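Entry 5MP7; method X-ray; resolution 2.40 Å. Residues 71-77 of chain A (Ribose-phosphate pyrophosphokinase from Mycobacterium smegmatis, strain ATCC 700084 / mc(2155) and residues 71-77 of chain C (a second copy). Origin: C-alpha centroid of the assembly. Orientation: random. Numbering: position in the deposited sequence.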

# COMPACT_ATOMS: atom_id res chain seq x y z
N LEU A 71 39.35 -10.26 28.66
CA LEU A 71 40.80 -10.54 28.54
C LEU A 71 41.34 -10.77 27.11
O LEU A 71 42.44 -10.36 26.78
CB LEU A 71 41.10 -11.73 29.45
CG LEU A 71 42.36 -12.54 29.39
CD1 LEU A 71 42.66 -13.10 30.78
CD2 LEU A 71 42.20 -13.66 28.40
N ASN A 72 40.54 -11.39 26.26
CA ASN A 72 40.96 -11.73 24.91
C ASN A 72 41.20 -10.52 24.00
O ASN A 72 42.09 -10.54 23.15
CB ASN A 72 39.94 -12.66 24.30
CG ASN A 72 39.79 -13.93 25.11
OD1 ASN A 72 40.78 -14.69 25.28
ND2 ASN A 72 38.59 -14.16 25.64
N GLN A 73 40.40 -9.49 24.20
CA GLN A 73 40.60 -8.20 23.58
C GLN A 73 41.99 -7.62 23.88
O GLN A 73 42.66 -7.08 23.01
CB GLN A 73 39.54 -7.25 24.07
CG GLN A 73 39.59 -5.89 23.43
CD GLN A 73 38.68 -4.91 24.15
OE1 GLN A 73 37.74 -5.31 24.83
NE2 GLN A 73 38.96 -3.61 24.00
N TRP A 74 42.42 -7.72 25.13
CA TRP A 74 43.70 -7.10 25.52
C TRP A 74 44.88 -7.92 25.05
O TRP A 74 45.94 -7.37 24.76
CB TRP A 74 43.79 -6.85 27.01
CG TRP A 74 42.68 -6.07 27.58
CD1 TRP A 74 41.87 -6.47 28.58
CD2 TRP A 74 42.21 -4.79 27.17
NE1 TRP A 74 40.91 -5.52 28.83
CE2 TRP A 74 41.11 -4.47 27.98
CE3 TRP A 74 42.62 -3.89 26.20
CZ2 TRP A 74 40.41 -3.27 27.87
CZ3 TRP A 74 41.91 -2.68 26.07
CH2 TRP A 74 40.82 -2.39 26.92
N LEU A 75 44.68 -9.22 24.98
CA LEU A 75 45.69 -10.11 24.42
C LEU A 75 45.90 -9.86 22.92
O LEU A 75 47.05 -9.76 22.47
CB LEU A 75 45.29 -11.58 24.68
CG LEU A 75 46.27 -12.60 24.14
CD1 LEU A 75 47.69 -12.42 24.71
CD2 LEU A 75 45.70 -13.98 24.46
N MET A 76 44.81 -9.72 22.17
CA MET A 76 44.91 -9.32 20.74
C MET A 76 45.53 -7.94 20.56
O MET A 76 46.33 -7.77 19.68
CB MET A 76 43.58 -9.33 20.05
CG MET A 76 43.03 -10.73 19.82
SD MET A 76 44.09 -11.86 18.88
CE MET A 76 44.59 -10.81 17.51
N GLU A 77 45.22 -6.98 21.43
CA GLU A 77 45.83 -5.67 21.32
C GLU A 77 47.34 -5.74 21.48
O GLU A 77 48.06 -5.09 20.74
CB GLU A 77 45.21 -4.68 22.33
CG GLU A 77 45.84 -3.28 22.28
CD GLU A 77 45.06 -2.20 23.05
OE1 GLU A 77 45.22 -2.07 24.30
OE2 GLU A 77 44.31 -1.44 22.38
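Chain C, residues 71-77: LNQWLME

Residues 71-77 of chain C, a second copy of the same segment, form a helix that crosses the helix of chain A nearly at right angles: the N-to-C directions differ by 83° and the axes approach to 7.9 Å. Phi/psi values in both copies stay close to -65/-40, and the i+4 pattern is regular: Met76(C) N donates to Asn72(C) O and Glu77(C) N to Gln73(C) O, both at 3.0 Å, as in chain A. The crossing is nearly symmetric, and the backbones come nearest at two reciprocal pairs, with Asn72(A) CA 5.3 Å from Gln73(C) CA and Gln73(A) CA 5.3 Å from Asn72(C) CA.

So close an approach leaves little room for side chains between the backbones. Asn72(C) points its CA-CB bond toward chain A and lays CB 3.9 Å from Gln73(A) CA and 3.9 Å from Asn72(A) O. Its m rotamer (chi1 -60°, chi2 -59°) carries OD1 to 3.4 Å from Met76(A) CG; in the reciprocal contact Asn72(A) OD1 lies 3.5 Å from Met76(C) CG. These are packing contacts: no hydrogen bond links the two stretches, and both amide ends of Asn72(A) and of Asn72(C) are hydrogen-bonded elsewhere in the structure.

Gln73(C) starts sideways and, with chi1 and chi2 both t, extends so that its end leads away from chain A. Its stem still packs, with Gln73(C) CG 4.0 Å from Asn72(A) ND2 and, in the reciprocal pairing, Gln73(A) CG 4.1 Å from Asn72(C) ND2.

One turn beyond Asn72(C), Met76(C) is folded m, m, m (-71°, -57°, -47°) rather than extended, as is Met76(A). This compact form places the two sulfurs near each other, Met76(A) SD to Met76(C) SD at 4.4 Å, and lets each touch a leucine of the opposing helix: Met76(C) SD is 4.0 Å from Leu75(A) CD2, and Met76(A) SD is 3.9 Å from Leu75(C) CD2. Leu75(C), in the common t, p rotamer, thus adds a methyl to an apolar cluster of two methionines and two leucines.

The remaining side chains make no contact across the crossing. Trp74(C) points away, and even its CE3 stays 8.2 Å from Asn72(A) ND2, and Glu77(C) leads its carboxylate away to hydrogen bonds elsewhere in the structure. The end of Leu71(C), t, t, comes nearer, but its CD2 remains 6.5 Å from Met76(A) CG. Together the two stretches bury 380 Å², most of it on Asn72(A), Asn72(C), Met76(A) and Met76(C).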

# COMPACT_ATOMS: atom_id res chain seq x y z
N LEU C 71 34.66 -9.53 18.67
CA LEU C 71 35.36 -10.40 17.71
C LEU C 71 36.61 -11.14 18.24
O LEU C 71 36.84 -12.29 17.88
CB LEU C 71 35.69 -9.55 16.49
CG LEU C 71 36.65 -9.97 15.41
CD1 LEU C 71 36.22 -9.32 14.10
CD2 LEU C 71 38.05 -9.52 15.76
N ASN C 72 37.39 -10.50 19.08
CA ASN C 72 38.63 -11.06 19.59
C ASN C 72 38.44 -12.29 20.49
O ASN C 72 39.24 -13.23 20.46
CB ASN C 72 39.43 -10.01 20.33
CG ASN C 72 39.78 -8.85 19.43
OD1 ASN C 72 40.45 -9.03 18.40
ND2 ASN C 72 39.25 -7.66 19.75
N GLN C 73 37.36 -12.29 21.23
CA GLN C 73 36.93 -13.48 21.96
C GLN C 73 36.68 -14.70 21.04
O GLN C 73 37.06 -15.83 21.39
CB GLN C 73 35.62 -13.17 22.69
CG GLN C 73 35.11 -14.29 23.61
CD GLN C 73 33.73 -13.98 24.17
OE1 GLN C 73 33.27 -12.84 24.09
NE2 GLN C 73 33.06 -14.99 24.71
N TRP C 74 36.02 -14.50 19.90
CA TRP C 74 35.70 -15.62 19.05
C TRP C 74 36.95 -16.12 18.25
O TRP C 74 37.05 -17.31 17.95
CB TRP C 74 34.59 -15.29 18.10
CG TRP C 74 33.42 -14.81 18.73
CD1 TRP C 74 32.81 -13.64 18.46
CD2 TRP C 74 32.64 -15.45 19.75
NE1 TRP C 74 31.69 -13.50 19.23
CE2 TRP C 74 31.55 -14.60 20.02
CE3 TRP C 74 32.75 -16.65 20.45
CZ2 TRP C 74 30.57 -14.89 20.97
CZ3 TRP C 74 31.76 -16.97 21.38
CH2 TRP C 74 30.68 -16.08 21.64
N LEU C 75 37.87 -15.20 17.95
CA LEU C 75 39.11 -15.54 17.37
C LEU C 75 39.97 -16.40 18.33
O LEU C 75 40.53 -17.43 17.91
CB LEU C 75 39.86 -14.30 16.95
CG LEU C 75 41.21 -14.54 16.29
CD1 LEU C 75 41.10 -15.43 15.05
CD2 LEU C 75 41.81 -13.19 15.95
N MET C 76 40.04 -16.02 19.60
CA MET C 76 40.74 -16.84 20.57
C MET C 76 40.06 -18.18 20.75
O MET C 76 40.74 -19.16 20.94
CB MET C 76 40.84 -16.15 21.93
CG MET C 76 41.80 -14.99 21.95
SD MET C 76 43.49 -15.37 21.46
CE MET C 76 43.79 -16.86 22.44
N GLU C 77 38.72 -18.24 20.75
CA GLU C 77 38.05 -19.51 20.93
C GLU C 77 38.44 -20.47 19.80
O GLU C 77 38.67 -21.65 20.04
CB GLU C 77 36.54 -19.36 21.03
CG GLU C 77 35.78 -20.69 21.12
CD GLU C 77 34.29 -20.54 21.51
OE1 GLU C 77 33.43 -20.28 20.62
OE2 GLU C 77 33.98 -20.72 22.73